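Local coordinates for putative N-acetylmuramoyl-L-alanine amidase,autolysin cwp6 (Peptoclostridium difficile, PDB 5J72), which probably cleaves the amide bond between N-acetylmuramic acid and L-alanine in peptidoglycan as a zinc-dependent autolysin, and carries cell wall-anchoring CWB2 modules, at residues L200-D214 with I225-G238. Residues are numbered along the deposited sequence; the frame is centred on the assembly and turned at random.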
loop_
_atom_site.group_PDB
_atom_site.type_symbol
_atom_site.label_atom_id
_atom_site.label_comp_id
_atom_site.label_asym_id
_atom_site.label_seq_id
_atom_site.Cartn_x
_atom_site.Cartn_y
_atom_site.Cartn_z
ATOM N N LEU A 200 18.883 19.479 -5.247
ATOM C CA LEU A 200 18.553 20.225 -6.445
ATOM C C LEU A 200 19.893 20.471 -7.216
ATOM O O LEU A 200 19.960 20.293 -8.425
ATOM C CB LEU A 200 17.962 21.631 -6.128
ATOM C CG LEU A 200 16.503 21.621 -5.661
ATOM C CD1 LEU A 200 16.128 22.982 -5.200
ATOM C CD2 LEU A 200 15.621 21.195 -6.843
ATOM N N LYS A 201 20.956 20.861 -6.518
ATOM C CA LYS A 201 22.222 21.070 -7.251
ATOM C C LYS A 201 22.748 19.776 -7.902
ATOM O O LYS A 201 23.208 19.772 -9.067
ATOM C CB LYS A 201 23.330 21.564 -6.266
ATOM C CG LYS A 201 23.072 23.028 -5.858
ATOM C CD LYS A 201 24.240 23.507 -4.871
ATOM C CE LYS A 201 24.174 25.002 -4.542
ATOM N NZ LYS A 201 24.539 25.906 -5.714
ATOM N N ARG A 202 22.671 18.689 -7.166
ATOM C CA ARG A 202 23.167 17.402 -7.690
ATOM C C ARG A 202 22.365 16.950 -8.922
ATOM O O ARG A 202 22.969 16.456 -9.872
ATOM C CB ARG A 202 23.029 16.300 -6.585
ATOM C CG ARG A 202 23.906 15.065 -6.898
ATOM C CD ARG A 202 23.516 13.860 -5.989
ATOM N NE ARG A 202 22.140 13.417 -6.225
ATOM C CZ ARG A 202 21.787 12.684 -7.278
ATOM N NH1 ARG A 202 20.514 12.364 -7.466
ATOM N NH2 ARG A 202 22.712 12.269 -8.157
ATOM N N LEU A 203 21.034 17.112 -8.893
ATOM C CA LEU A 203 20.175 16.668 -10.039
ATOM C C LEU A 203 20.383 17.535 -11.272
ATOM O O LEU A 203 20.013 17.088 -12.361
ATOM C CB LEU A 203 18.655 16.779 -9.677
ATOM C CG LEU A 203 18.257 15.765 -8.576
ATOM C CD1 LEU A 203 16.900 16.110 -7.982
ATOM C CD2 LEU A 203 18.160 14.375 -9.184
ATOM N N ASN A 204 20.881 18.763 -11.086
ATOM C CA ASN A 204 21.117 19.762 -12.162
ATOM C C ASN A 204 19.866 19.919 -13.089
ATOM O O ASN A 204 19.933 19.728 -14.302
ATOM C CB ASN A 204 22.288 19.366 -13.008
ATOM C CG ASN A 204 22.730 20.643 -13.838
ATOM O OD1 ASN A 204 22.721 21.766 -13.277
ATOM N ND2 ASN A 204 23.006 20.526 -15.050
ATOM N N PRO A 205 18.714 20.201 -12.514
ATOM C CA PRO A 205 17.523 20.340 -13.373
ATOM C C PRO A 205 17.542 21.648 -14.147
ATOM O O PRO A 205 18.267 22.584 -13.784
ATOM C CB PRO A 205 16.371 20.363 -12.347
ATOM C CG PRO A 205 17.011 21.024 -11.136
ATOM C CD PRO A 205 18.425 20.453 -11.102
ATOM N N SER A 206 16.717 21.718 -15.154
ATOM C CA SER A 206 16.472 22.943 -15.961
ATOM C C SER A 206 15.178 23.587 -15.448
ATOM O O SER A 206 14.967 24.786 -15.627
ATOM C CB SER A 206 16.150 22.551 -17.413
ATOM O OG SER A 206 17.329 22.137 -18.051
ATOM N N ASP A 207 14.282 22.788 -14.822
ATOM C CA ASP A 207 12.964 23.333 -14.435
ATOM C C ASP A 207 12.491 22.788 -13.115
ATOM O O ASP A 207 12.653 21.580 -12.854
ATOM C CB ASP A 207 11.922 22.897 -15.520
ATOM C CG ASP A 207 12.106 23.538 -16.879
ATOM O OD1 ASP A 207 12.859 22.988 -17.697
ATOM O OD2 ASP A 207 11.499 24.611 -17.119
ATOM N N VAL A 208 11.933 23.623 -12.263
ATOM C CA VAL A 208 11.307 23.186 -11.017
ATOM C C VAL A 208 9.793 23.521 -11.156
ATOM O O VAL A 208 9.412 24.627 -11.621
ATOM C CB VAL A 208 11.947 23.859 -9.763
ATOM C CG1 VAL A 208 11.051 23.734 -8.556
ATOM C CG2 VAL A 208 13.297 23.221 -9.457
ATOM N N ILE A 209 8.928 22.562 -10.770
ATOM C CA ILE A 209 7.483 22.746 -10.891
ATOM C C ILE A 209 6.996 22.712 -9.449
ATOM O O ILE A 209 7.114 21.723 -8.691
ATOM C CB ILE A 209 6.806 21.663 -11.790
ATOM C CG1 ILE A 209 7.342 21.710 -13.202
ATOM C CG2 ILE A 209 5.258 21.835 -11.795
ATOM C CD1 ILE A 209 8.618 20.779 -13.420
ATOM N N ILE A 210 6.470 23.857 -9.013
ATOM C CA ILE A 210 5.941 23.972 -7.676
ATOM C C ILE A 210 4.427 23.660 -7.698
ATOM O O ILE A 210 3.712 24.141 -8.572
ATOM C CB ILE A 210 6.131 25.398 -7.122
ATOM C CG1 ILE A 210 7.639 25.655 -6.853
ATOM C CG2 ILE A 210 5.308 25.522 -5.867
ATOM C CD1 ILE A 210 7.926 27.123 -6.708
ATOM N N ILE A 211 3.984 22.831 -6.767
ATOM C CA ILE A 211 2.560 22.479 -6.658
ATOM C C ILE A 211 2.063 23.261 -5.450
ATOM O O ILE A 211 2.589 23.082 -4.352
ATOM C CB ILE A 211 2.365 20.967 -6.464
ATOM C CG1 ILE A 211 2.939 20.195 -7.673
ATOM C CG2 ILE A 211 0.812 20.639 -6.231
ATOM C CD1 ILE A 211 2.413 20.655 -9.010
ATOM N N GLY A 212 1.062 24.105 -5.647
ATOM C CA GLY A 212 0.569 24.912 -4.533
ATOM C C GLY A 212 0.653 26.391 -4.913
ATOM O O GLY A 212 1.508 26.814 -5.714
ATOM N N ASP A 213 -0.247 27.215 -4.365
ATOM C CA ASP A 213 -0.179 28.654 -4.709
ATOM C C ASP A 213 0.866 29.337 -3.777
ATOM O O ASP A 213 1.446 28.643 -2.930
ATOM C CB ASP A 213 -1.586 29.317 -4.638
ATOM C CG ASP A 213 -2.264 29.335 -3.277
ATOM O OD1 ASP A 213 -1.601 28.981 -2.258
ATOM O OD2 ASP A 213 -3.463 29.717 -3.220
ATOM N N ASP A 214 1.099 30.672 -3.894
ATOM C CA ASP A 214 2.168 31.286 -3.083
ATOM C C ASP A 214 1.926 31.214 -1.616
ATOM O O ASP A 214 2.848 31.433 -0.823
ATOM C CB ASP A 214 2.466 32.729 -3.512
ATOM C CG ASP A 214 1.281 33.659 -3.429
ATOM O OD1 ASP A 214 1.337 34.739 -4.056
ATOM O OD2 ASP A 214 0.285 33.305 -2.738
ATOM N N ILE A 225 15.292 28.618 -4.136
ATOM C CA ILE A 225 15.465 27.522 -5.094
ATOM C C ILE A 225 16.358 28.049 -6.224
ATOM O O ILE A 225 17.313 27.375 -6.595
ATOM C CB ILE A 225 14.073 27.147 -5.635
ATOM C CG1 ILE A 225 13.287 26.364 -4.496
ATOM C CG2 ILE A 225 14.201 26.281 -6.932
ATOM C CD1 ILE A 225 11.824 26.179 -4.894
ATOM N N LYS A 226 16.058 29.246 -6.759
ATOM C CA LYS A 226 16.901 29.744 -7.886
ATOM C C LYS A 226 18.329 30.043 -7.430
ATOM O O LYS A 226 19.253 30.038 -8.255
ATOM C CB LYS A 226 16.270 30.985 -8.512
ATOM C CG LYS A 226 14.984 30.624 -9.214
ATOM C CD LYS A 226 14.297 31.897 -9.687
ATOM C CE LYS A 226 13.481 31.580 -10.896
ATOM N NZ LYS A 226 12.388 32.557 -11.104
ATOM N N SER A 227 18.544 30.303 -6.137
ATOM C CA SER A 227 19.917 30.527 -5.687
ATOM C C SER A 227 20.622 29.251 -5.694
ATOM O O SER A 227 21.839 29.228 -5.876
ATOM C CB SER A 227 19.964 31.066 -4.263
ATOM O OG SER A 227 19.631 32.434 -4.359
ATOM N N ALA A 228 19.909 28.165 -5.488
ATOM C CA ALA A 228 20.581 26.879 -5.523
ATOM C C ALA A 228 20.909 26.510 -6.950
ATOM O O ALA A 228 22.054 26.145 -7.226
ATOM C CB ALA A 228 19.694 25.782 -4.893
ATOM N N VAL A 229 19.923 26.577 -7.862
ATOM C CA VAL A 229 20.101 26.225 -9.272
ATOM C C VAL A 229 19.211 27.198 -10.001
ATOM O O VAL A 229 18.025 27.296 -9.651
ATOM C CB VAL A 229 19.701 24.757 -9.575
ATOM C CG1 VAL A 229 19.987 24.408 -11.047
ATOM C CG2 VAL A 229 20.474 23.808 -8.645
ATOM N N ASN A 230 19.765 27.944 -11.005
ATOM C CA ASN A 230 18.982 28.979 -11.671
ATOM C C ASN A 230 18.024 28.418 -12.686
ATOM O O ASN A 230 18.122 28.688 -13.888
ATOM C CB ASN A 230 19.908 29.987 -12.348
ATOM C CG ASN A 230 19.154 31.231 -12.732
ATOM O OD1 ASN A 230 18.185 31.601 -12.019
ATOM N ND2 ASN A 230 19.504 31.955 -13.780
ATOM N N VAL A 231 17.038 27.643 -12.181
ATOM C CA VAL A 231 16.057 27.023 -13.062
ATOM C C VAL A 231 14.871 27.933 -13.432
ATOM O O VAL A 231 14.650 28.950 -12.801
ATOM C CB VAL A 231 15.415 25.840 -12.274
ATOM C CG1 VAL A 231 16.450 24.724 -12.012
ATOM C CG2 VAL A 231 14.810 26.366 -10.937
ATOM N N ASN A 232 14.108 27.510 -14.442
ATOM C CA ASN A 232 12.827 28.108 -14.753
ATOM C C ASN A 232 11.868 27.550 -13.738
ATOM O O ASN A 232 11.844 26.308 -13.546
ATOM C CB ASN A 232 12.363 27.660 -16.081
ATOM C CG ASN A 232 13.242 28.215 -17.155
ATOM O OD1 ASN A 232 13.488 27.501 -18.132
ATOM N ND2 ASN A 232 13.802 29.415 -17.000
ATOM N N VAL A 233 11.079 28.399 -13.069
ATOM C CA VAL A 233 10.146 27.872 -12.100
ATOM C C VAL A 233 8.693 27.929 -12.613
ATOM O O VAL A 233 8.179 29.030 -12.890
ATOM C CB VAL A 233 10.258 28.616 -10.776
ATOM C CG1 VAL A 233 9.154 28.145 -9.845
ATOM C CG2 VAL A 233 11.620 28.377 -10.129
ATOM N N THR A 234 8.025 26.772 -12.765
ATOM C CA THR A 234 6.625 26.729 -13.196
ATOM C C THR A 234 5.806 26.587 -11.966
ATOM O O THR A 234 6.256 25.996 -10.957
ATOM C CB THR A 234 6.401 25.521 -14.123
ATOM O OG1 THR A 234 6.979 25.834 -15.398
ATOM C CG2 THR A 234 4.909 25.175 -14.332
ATOM N N ARG A 235 4.565 27.096 -11.959
ATOM C CA ARG A 235 3.759 26.929 -10.745
ATOM C C ARG A 235 2.377 26.469 -11.178
ATOM O O ARG A 235 1.820 26.999 -12.151
ATOM C CB ARG A 235 3.583 28.243 -9.945
ATOM C CG ARG A 235 2.886 27.970 -8.582
ATOM C CD ARG A 235 2.558 29.261 -7.817
ATOM N NE ARG A 235 3.765 29.912 -7.314
ATOM C CZ ARG A 235 4.218 29.749 -6.081
ATOM N NH1 ARG A 235 3.573 28.961 -5.230
ATOM N NH2 ARG A 235 5.322 30.368 -5.686
ATOM N N ILE A 236 1.858 25.473 -10.489
ATOM C CA ILE A 236 0.536 24.894 -10.774
ATOM C C ILE A 236 -0.123 24.916 -9.423
ATOM O O ILE A 236 0.290 24.209 -8.518
ATOM C CB ILE A 236 0.590 23.472 -11.306
ATOM C CG1 ILE A 236 1.350 23.416 -12.659
ATOM C CG2 ILE A 236 -0.866 22.971 -11.483
ATOM C CD1 ILE A 236 1.810 22.026 -12.992
ATOM N N GLY A 237 -1.157 25.745 -9.256
ATOM C CA GLY A 237 -1.809 25.841 -7.948
ATOM C C GLY A 237 -3.097 26.626 -8.124
ATOM O O GLY A 237 -3.078 27.698 -8.724
ATOM N N GLY A 238 -4.215 26.076 -7.640
ATOM C CA GLY A 238 -5.492 26.755 -7.771
ATOM C C GLY A 238 -5.930 27.286 -6.425
ATOM O O GLY A 238 -5.149 27.275 -5.477
HETATM O O HOH W 1 9.579 25.282 -14.981
#
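Val-208 and Ile-210 on strand 207-211 exchange backbone hydrogen bonds with Asn-232, Thr-234 and Ile-236 of strand 232-236, the two strands running parallel at 23°. Thr-234 N gives a bond of 2.8 Å to Val-208 O, and Ile-210 N returns one of 2.9 Å to Thr-234 O.

Arg-235 suits the end of this edge strand because its long chain can fold back over the neighbouring turn. Its CB leaves on the same face of the sheet as Ile-210. With CG anti to the backbone N (chi1 -173°), CG and CD pass the carbonyl of Gly-212, each 3.4 Å from its O. A bend at chi3 (-70°) turns NE and the guanidinium back, CZ and NH2 passing Asp-214 CA (CZ at 3.9 Å), and NH1 donates to Gly-212 O at 3.0 Å, from above the carbonyl plane though close to its own guanidinium plane. NH1 also bonds Val-217 O, so one nitrogen holds two carbonyls of the turn leading into helix 219-228. Ile-210 CG2 and CD1 lie over one guanidinium face, Asp-214 CA and CB over the opposite one; the Asp-214 carboxylate is not in contact. Gly-212 has a positive phi, at which a side chain would press on the preceding carbonyl.

Branched aliphatic residues pack between helix 219-228 and the face carrying Val-208, Ile-210 and Val-233: Ile-210 CD1 meets Val-233 CG1 at 3.5 Å, while Val-208 CG2 touches Val-231 CG2 and Ile-225 CG2. On the face carrying Ile-209 and Ile-236, Ile-209 CG2 and Ile-236 CD1 lie alongside each other (3.7 Å). There too, one water bridges Asp-207 OD2, Asn-232 O and Thr-234 OG1; carboxylate and hydroxyl suit this partly exposed end because they can bind it. Together these elements form a beta-alpha-beta crossover at the edge of a four-stranded parallel sheet of order 2-1-3-4, repeated in the next CWB2 module.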